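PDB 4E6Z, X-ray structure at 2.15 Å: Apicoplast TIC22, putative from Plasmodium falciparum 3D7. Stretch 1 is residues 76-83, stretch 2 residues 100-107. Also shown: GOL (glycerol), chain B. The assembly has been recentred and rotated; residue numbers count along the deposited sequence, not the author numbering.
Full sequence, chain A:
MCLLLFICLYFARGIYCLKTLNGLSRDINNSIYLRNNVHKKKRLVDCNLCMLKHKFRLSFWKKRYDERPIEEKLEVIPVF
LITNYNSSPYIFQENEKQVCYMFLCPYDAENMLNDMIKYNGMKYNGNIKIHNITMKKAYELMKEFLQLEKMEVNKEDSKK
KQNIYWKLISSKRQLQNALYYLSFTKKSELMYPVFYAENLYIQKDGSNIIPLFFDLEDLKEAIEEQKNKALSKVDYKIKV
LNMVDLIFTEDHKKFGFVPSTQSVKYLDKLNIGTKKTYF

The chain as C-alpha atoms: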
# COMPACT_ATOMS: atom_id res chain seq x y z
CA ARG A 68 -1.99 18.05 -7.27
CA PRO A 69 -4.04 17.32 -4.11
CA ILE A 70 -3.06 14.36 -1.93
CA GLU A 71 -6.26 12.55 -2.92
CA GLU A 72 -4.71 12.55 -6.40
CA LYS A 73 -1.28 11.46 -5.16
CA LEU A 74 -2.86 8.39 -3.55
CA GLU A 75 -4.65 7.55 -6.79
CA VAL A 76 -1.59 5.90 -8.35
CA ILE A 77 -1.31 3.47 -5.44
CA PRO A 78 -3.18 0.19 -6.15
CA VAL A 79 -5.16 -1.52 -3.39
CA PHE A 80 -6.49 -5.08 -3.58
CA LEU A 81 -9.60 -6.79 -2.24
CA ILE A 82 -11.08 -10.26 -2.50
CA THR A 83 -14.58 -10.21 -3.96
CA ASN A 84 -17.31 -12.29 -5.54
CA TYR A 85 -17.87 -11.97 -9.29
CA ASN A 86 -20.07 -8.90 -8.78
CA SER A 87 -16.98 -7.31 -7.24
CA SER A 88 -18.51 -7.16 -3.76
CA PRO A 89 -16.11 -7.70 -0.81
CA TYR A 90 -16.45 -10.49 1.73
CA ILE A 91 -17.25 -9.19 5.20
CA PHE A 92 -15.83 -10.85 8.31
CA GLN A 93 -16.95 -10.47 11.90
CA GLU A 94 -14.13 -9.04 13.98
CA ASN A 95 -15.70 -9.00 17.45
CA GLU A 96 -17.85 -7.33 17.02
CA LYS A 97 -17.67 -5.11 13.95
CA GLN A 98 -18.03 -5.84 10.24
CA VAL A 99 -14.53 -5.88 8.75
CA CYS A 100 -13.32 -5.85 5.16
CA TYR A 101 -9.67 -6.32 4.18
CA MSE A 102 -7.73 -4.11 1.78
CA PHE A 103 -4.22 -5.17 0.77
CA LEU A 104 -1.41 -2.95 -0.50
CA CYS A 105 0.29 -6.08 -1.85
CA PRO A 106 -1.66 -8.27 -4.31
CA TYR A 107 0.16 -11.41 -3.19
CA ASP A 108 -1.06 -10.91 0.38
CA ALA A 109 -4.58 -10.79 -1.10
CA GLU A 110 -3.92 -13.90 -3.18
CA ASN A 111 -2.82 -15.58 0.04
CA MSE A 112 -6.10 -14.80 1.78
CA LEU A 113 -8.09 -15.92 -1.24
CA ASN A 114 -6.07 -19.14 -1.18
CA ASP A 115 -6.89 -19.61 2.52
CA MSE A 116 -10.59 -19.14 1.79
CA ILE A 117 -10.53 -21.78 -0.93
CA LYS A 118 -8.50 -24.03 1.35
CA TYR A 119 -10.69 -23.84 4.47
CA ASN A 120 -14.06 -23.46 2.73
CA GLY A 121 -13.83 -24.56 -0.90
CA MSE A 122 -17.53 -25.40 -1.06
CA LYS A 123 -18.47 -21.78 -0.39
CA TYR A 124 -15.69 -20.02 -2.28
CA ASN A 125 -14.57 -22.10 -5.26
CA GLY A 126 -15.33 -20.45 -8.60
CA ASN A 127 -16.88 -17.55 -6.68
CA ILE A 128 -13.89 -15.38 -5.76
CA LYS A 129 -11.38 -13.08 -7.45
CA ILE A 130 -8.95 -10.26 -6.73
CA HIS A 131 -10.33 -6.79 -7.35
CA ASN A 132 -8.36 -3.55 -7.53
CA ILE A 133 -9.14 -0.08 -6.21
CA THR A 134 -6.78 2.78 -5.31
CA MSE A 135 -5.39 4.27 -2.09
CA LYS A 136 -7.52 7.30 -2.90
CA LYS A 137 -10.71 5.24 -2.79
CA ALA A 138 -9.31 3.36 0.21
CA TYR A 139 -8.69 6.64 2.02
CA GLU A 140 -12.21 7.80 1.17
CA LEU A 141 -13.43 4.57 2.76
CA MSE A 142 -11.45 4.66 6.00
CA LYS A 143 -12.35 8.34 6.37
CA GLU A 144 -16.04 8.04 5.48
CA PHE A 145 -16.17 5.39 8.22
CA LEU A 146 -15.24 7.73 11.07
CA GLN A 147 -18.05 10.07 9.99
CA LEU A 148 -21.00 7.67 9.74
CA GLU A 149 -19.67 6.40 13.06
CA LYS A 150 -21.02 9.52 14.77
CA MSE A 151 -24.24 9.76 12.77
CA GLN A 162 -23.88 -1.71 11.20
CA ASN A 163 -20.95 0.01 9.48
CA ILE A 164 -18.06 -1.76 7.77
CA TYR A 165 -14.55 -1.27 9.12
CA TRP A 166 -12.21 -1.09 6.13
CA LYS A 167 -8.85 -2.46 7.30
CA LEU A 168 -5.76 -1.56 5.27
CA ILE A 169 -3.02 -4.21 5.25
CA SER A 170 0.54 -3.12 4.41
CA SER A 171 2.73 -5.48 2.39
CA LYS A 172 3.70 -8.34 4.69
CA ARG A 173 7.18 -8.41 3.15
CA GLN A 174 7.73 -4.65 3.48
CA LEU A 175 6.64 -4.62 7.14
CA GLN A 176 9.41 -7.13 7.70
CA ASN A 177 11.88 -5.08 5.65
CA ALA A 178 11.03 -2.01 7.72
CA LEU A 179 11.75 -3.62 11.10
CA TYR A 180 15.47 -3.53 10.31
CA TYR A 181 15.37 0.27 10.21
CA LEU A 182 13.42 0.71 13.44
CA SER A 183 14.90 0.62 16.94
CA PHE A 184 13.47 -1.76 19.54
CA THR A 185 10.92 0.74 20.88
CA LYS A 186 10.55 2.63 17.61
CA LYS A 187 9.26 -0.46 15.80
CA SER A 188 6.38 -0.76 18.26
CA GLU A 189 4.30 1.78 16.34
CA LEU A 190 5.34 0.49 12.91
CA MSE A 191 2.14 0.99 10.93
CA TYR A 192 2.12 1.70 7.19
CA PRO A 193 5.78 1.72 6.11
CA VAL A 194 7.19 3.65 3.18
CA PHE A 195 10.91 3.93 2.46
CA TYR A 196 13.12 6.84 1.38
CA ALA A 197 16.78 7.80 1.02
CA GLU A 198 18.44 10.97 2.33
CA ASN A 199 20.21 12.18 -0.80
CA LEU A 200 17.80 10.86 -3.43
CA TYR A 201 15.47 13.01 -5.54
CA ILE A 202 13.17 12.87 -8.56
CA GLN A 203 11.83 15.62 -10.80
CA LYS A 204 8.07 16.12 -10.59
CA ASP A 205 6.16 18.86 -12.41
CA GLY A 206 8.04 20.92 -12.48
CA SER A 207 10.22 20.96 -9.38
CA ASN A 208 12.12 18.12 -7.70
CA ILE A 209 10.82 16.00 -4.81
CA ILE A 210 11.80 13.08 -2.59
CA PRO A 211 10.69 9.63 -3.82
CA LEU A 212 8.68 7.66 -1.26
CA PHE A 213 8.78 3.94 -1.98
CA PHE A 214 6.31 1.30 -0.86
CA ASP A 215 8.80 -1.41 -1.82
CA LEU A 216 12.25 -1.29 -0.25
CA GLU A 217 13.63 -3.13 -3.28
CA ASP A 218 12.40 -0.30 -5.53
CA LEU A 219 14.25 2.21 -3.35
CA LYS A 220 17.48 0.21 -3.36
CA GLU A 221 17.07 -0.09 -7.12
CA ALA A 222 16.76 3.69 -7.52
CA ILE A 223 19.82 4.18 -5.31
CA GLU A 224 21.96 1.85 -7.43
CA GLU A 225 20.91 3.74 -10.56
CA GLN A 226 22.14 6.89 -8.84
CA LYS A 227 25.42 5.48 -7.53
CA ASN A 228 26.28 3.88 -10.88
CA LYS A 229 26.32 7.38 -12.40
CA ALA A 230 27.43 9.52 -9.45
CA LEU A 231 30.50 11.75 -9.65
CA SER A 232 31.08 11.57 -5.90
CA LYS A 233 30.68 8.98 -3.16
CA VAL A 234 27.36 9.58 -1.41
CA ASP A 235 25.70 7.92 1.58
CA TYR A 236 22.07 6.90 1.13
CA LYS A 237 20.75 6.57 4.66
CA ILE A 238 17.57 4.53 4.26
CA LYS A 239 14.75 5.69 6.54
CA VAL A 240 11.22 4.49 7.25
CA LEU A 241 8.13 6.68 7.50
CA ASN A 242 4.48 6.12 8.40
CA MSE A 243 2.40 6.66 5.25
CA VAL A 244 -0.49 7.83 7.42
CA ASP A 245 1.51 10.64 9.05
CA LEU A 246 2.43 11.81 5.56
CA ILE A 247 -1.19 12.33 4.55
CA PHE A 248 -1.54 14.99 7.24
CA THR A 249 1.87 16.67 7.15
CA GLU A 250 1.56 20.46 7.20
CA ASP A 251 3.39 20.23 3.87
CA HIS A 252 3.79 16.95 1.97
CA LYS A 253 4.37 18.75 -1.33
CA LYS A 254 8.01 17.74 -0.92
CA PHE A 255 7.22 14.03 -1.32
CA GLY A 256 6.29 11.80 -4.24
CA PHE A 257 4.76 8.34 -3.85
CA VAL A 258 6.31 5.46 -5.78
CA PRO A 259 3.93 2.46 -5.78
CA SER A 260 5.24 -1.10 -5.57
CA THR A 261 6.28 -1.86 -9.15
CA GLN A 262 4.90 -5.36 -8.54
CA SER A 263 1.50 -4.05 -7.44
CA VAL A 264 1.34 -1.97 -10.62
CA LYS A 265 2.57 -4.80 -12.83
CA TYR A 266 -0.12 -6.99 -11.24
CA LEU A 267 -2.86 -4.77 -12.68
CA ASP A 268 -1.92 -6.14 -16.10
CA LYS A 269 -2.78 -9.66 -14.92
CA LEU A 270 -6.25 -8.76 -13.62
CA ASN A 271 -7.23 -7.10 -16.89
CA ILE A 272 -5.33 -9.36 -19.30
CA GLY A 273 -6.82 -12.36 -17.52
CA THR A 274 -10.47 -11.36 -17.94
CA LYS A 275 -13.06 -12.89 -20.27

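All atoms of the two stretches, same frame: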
# COMPACT_ATOMS: atom_id res chain seq x y z
N VAL A 76 -2.50 6.78 -7.62
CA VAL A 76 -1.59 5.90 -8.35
C VAL A 76 -1.19 4.66 -7.55
O VAL A 76 -0.52 3.77 -8.06
CB VAL A 76 -0.31 6.64 -8.79
CG1 VAL A 76 -0.67 7.90 -9.56
CG2 VAL A 76 0.53 6.98 -7.57
N ILE A 77 -1.60 4.61 -6.29
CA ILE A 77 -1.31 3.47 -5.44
C ILE A 77 -2.46 2.45 -5.49
O ILE A 77 -3.56 2.74 -5.02
CB ILE A 77 -1.08 3.89 -3.99
CG1 ILE A 77 -0.02 4.99 -3.91
CG2 ILE A 77 -0.69 2.69 -3.14
CD1 ILE A 77 0.04 5.69 -2.57
N PRO A 78 -2.19 1.27 -6.06
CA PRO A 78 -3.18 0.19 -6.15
C PRO A 78 -3.50 -0.40 -4.78
O PRO A 78 -2.61 -0.47 -3.93
CB PRO A 78 -2.48 -0.87 -7.01
CG PRO A 78 -1.35 -0.15 -7.68
CD PRO A 78 -0.92 0.89 -6.70
N VAL A 79 -4.75 -0.79 -4.58
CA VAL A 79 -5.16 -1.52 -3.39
C VAL A 79 -6.01 -2.72 -3.83
O VAL A 79 -6.79 -2.62 -4.79
CB VAL A 79 -5.98 -0.64 -2.43
CG1 VAL A 79 -6.49 -1.46 -1.24
CG2 VAL A 79 -5.15 0.54 -1.97
N PHE A 80 -5.87 -3.84 -3.13
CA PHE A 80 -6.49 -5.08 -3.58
C PHE A 80 -7.46 -5.66 -2.56
O PHE A 80 -7.20 -5.67 -1.36
CB PHE A 80 -5.43 -6.11 -3.95
CG PHE A 80 -4.49 -5.63 -5.02
CD1 PHE A 80 -4.75 -5.88 -6.36
CD2 PHE A 80 -3.36 -4.90 -4.68
CE1 PHE A 80 -3.89 -5.42 -7.34
CE2 PHE A 80 -2.50 -4.44 -5.66
CZ PHE A 80 -2.76 -4.70 -6.99
N LEU A 81 -8.60 -6.14 -3.07
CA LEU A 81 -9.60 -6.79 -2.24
C LEU A 81 -9.98 -8.13 -2.84
O LEU A 81 -9.77 -8.38 -4.02
CB LEU A 81 -10.85 -5.92 -2.10
CG LEU A 81 -10.76 -4.57 -1.39
CD1 LEU A 81 -10.31 -3.50 -2.37
CD2 LEU A 81 -12.10 -4.19 -0.80
N ILE A 82 -10.54 -9.00 -2.01
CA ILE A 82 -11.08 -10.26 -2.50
C ILE A 82 -12.59 -10.09 -2.59
O ILE A 82 -13.23 -9.61 -1.66
CB ILE A 82 -10.70 -11.45 -1.59
CG1 ILE A 82 -9.20 -11.74 -1.69
CG2 ILE A 82 -11.47 -12.70 -2.00
CD1 ILE A 82 -8.31 -10.64 -1.16
N THR A 83 -13.16 -10.44 -3.74
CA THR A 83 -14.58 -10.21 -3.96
C THR A 83 -15.24 -11.40 -4.63
O THR A 83 -14.55 -12.29 -5.12
CB THR A 83 -14.81 -8.98 -4.86
OG1 THR A 83 -14.38 -9.27 -6.19
CG2 THR A 83 -14.05 -7.76 -4.33
N CYS A 100 -13.80 -5.48 6.48
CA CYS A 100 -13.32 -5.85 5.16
C CYS A 100 -11.82 -5.56 5.05
O CYS A 100 -11.32 -4.61 5.64
CB CYS A 100 -14.11 -5.14 4.05
SG CYS A 100 -15.80 -5.79 3.83
N TYR A 101 -11.12 -6.40 4.29
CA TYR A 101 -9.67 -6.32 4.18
C TYR A 101 -9.20 -5.71 2.87
O TYR A 101 -9.64 -6.11 1.79
CB TYR A 101 -9.06 -7.72 4.35
CG TYR A 101 -9.25 -8.28 5.74
CD1 TYR A 101 -8.37 -7.96 6.76
CD2 TYR A 101 -10.32 -9.11 6.04
CE1 TYR A 101 -8.54 -8.46 8.04
CE2 TYR A 101 -10.51 -9.61 7.31
CZ TYR A 101 -9.61 -9.28 8.31
OH TYR A 101 -9.78 -9.78 9.58
N MSE A 102 -8.31 -4.73 2.96
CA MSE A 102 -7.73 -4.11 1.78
C MSE A 102 -6.21 -4.27 1.83
O MSE A 102 -5.58 -3.89 2.81
CB MSE A 102 -8.09 -2.63 1.75
CG MSE A 102 -9.57 -2.38 1.86
SE MSE A 102 -10.02 -0.49 1.79
CE MSE A 102 -8.99 0.14 3.33
N PHE A 103 -5.64 -4.86 0.78
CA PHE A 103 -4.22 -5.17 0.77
C PHE A 103 -3.43 -4.24 -0.15
O PHE A 103 -3.86 -3.95 -1.27
CB PHE A 103 -3.99 -6.63 0.34
CG PHE A 103 -4.66 -7.63 1.24
CD1 PHE A 103 -3.98 -8.20 2.30
CD2 PHE A 103 -5.98 -8.01 1.02
CE1 PHE A 103 -4.59 -9.12 3.13
CE2 PHE A 103 -6.60 -8.94 1.84
CZ PHE A 103 -5.90 -9.50 2.90
N LEU A 104 -2.29 -3.76 0.33
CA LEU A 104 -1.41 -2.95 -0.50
C LEU A 104 -0.58 -3.83 -1.42
O LEU A 104 -0.08 -3.38 -2.45
CB LEU A 104 -0.51 -2.06 0.37
CG LEU A 104 -1.18 -0.77 0.86
CD1 LEU A 104 -0.51 -0.23 2.12
CD2 LEU A 104 -1.18 0.27 -0.25
N CYS A 105 -0.44 -5.10 -1.04
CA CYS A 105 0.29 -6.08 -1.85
C CYS A 105 -0.65 -7.16 -2.34
O CYS A 105 -1.32 -7.82 -1.55
CB CYS A 105 1.44 -6.70 -1.04
SG CYS A 105 2.32 -8.03 -1.90
N PRO A 106 -0.70 -7.35 -3.67
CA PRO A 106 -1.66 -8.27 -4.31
C PRO A 106 -1.41 -9.72 -3.92
O PRO A 106 -2.33 -10.53 -3.96
CB PRO A 106 -1.38 -8.07 -5.80
CG PRO A 106 0.05 -7.61 -5.86
CD PRO A 106 0.22 -6.74 -4.65
N TYR A 107 -0.18 -10.04 -3.55
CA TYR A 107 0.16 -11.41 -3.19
C TYR A 107 -0.31 -11.75 -1.77
O TYR A 107 -0.57 -12.90 -1.46
CB TYR A 107 1.65 -11.67 -3.37
CG TYR A 107 2.12 -11.38 -4.78
CD1 TYR A 107 1.73 -12.18 -5.84
CD2 TYR A 107 2.93 -10.28 -5.05
CE1 TYR A 107 2.14 -11.91 -7.14
CE2 TYR A 107 3.35 -10.01 -6.34
CZ TYR A 107 2.95 -10.83 -7.38
OH TYR A 107 3.37 -10.55 -8.66
C1 GOL B . -12.96 -8.04 2.63
O1 GOL B . -12.71 -8.48 3.94
C2 GOL B . -12.21 -8.93 1.67
O2 GOL B . -13.12 -9.74 0.95
C3 GOL B . -11.43 -8.05 0.71
O3 GOL B . -10.10 -8.52 0.67
O HOH W 1 -0.01 -1.20 -3.94

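What holds the two strands together most directly? A single antiparallel bridge does, between Phe 80 and Phe 103, which bond to each other in both directions through their backbones. Phe 80 N donates to Phe 103 O at 2.7 Å with an N-H...O angle of 158°, and Phe 103 N donates to Phe 80 O at 2.8 Å with a nearly straight 173°. Each carbonyl also receives a CA-H...O contact from a neighbouring residue on the other strand: Val 79 CA lies 3.5 Å from Phe 103 O, and Met 102 CA lies 3.5 Å from Phe 80 O. Such contacts are typical where antiparallel backbones run close, and they add to the two conventional bonds without replacing them.

What joins the backbones beyond this bridge? The strand directions make an angle of 141°, antiparallel with a marked twist, and beyond the bridge other molecules join the two backbones. Toward the start of stretch 1, a water donates to Pro 78 O at 2.7 Å and to Leu 104 O at 2.6 Å, linking two carbonyls that could not bond to each other. Toward the other end lies a glycerol, probably from the crystallisation liquor. Ile 82 N donates to its O3 at 2.8 Å, its O2 donates to Ile 82 O at 2.6 Å, and Tyr 101 N makes a weak bond to its O1 at 2.6 Å. The glycerol thus occupies the gap between Ile 82 and Tyr 101, meeting backbone groups of both.

How does the chain turn after the second strand, and what does the turn give to the contact? Cys 105 sits at the N-cap position, immediately before a helix, and its SG accepts a weak capping bond from Tyr 107 N at 3.6 Å. Just after the cap, Pro 106 lies over one face of the Phe 80 ring. Pro 106 CB is 3.7 Å from the centroid of the Phe 80 ring and only 6° off the ring normal, a well-centred CH-pi contact. On the same face, Pro 106 CD stands over Phe 80 CE2 at 3.7 Å. Through this contact the Phe 80 ring ties the strand to the start of the helix; Phe 80 is also the residue with the largest area covered by the other stretch.

What packs around this polar centre? The remaining contacts are mostly between apolar side chains. Val 79 CG1 touches Met 102 CB at 3.6 Å, the methionine here being selenomethionine, while Leu 81 CG approaches Met 102 CG at 4.1 Å. Leu 104 points away at its CA-to-CB bond, yet its end comes back: Leu 104 CD2 reaches Ile 77 CG2 at 3.8 Å and, more loosely, Val 79 CG2 at 4.3 Å. Ile 82 behaves similarly, starting sideways before its end draws nearer, so that Ile 82 CD1 meets Phe 103 CE2 at 3.8 Å.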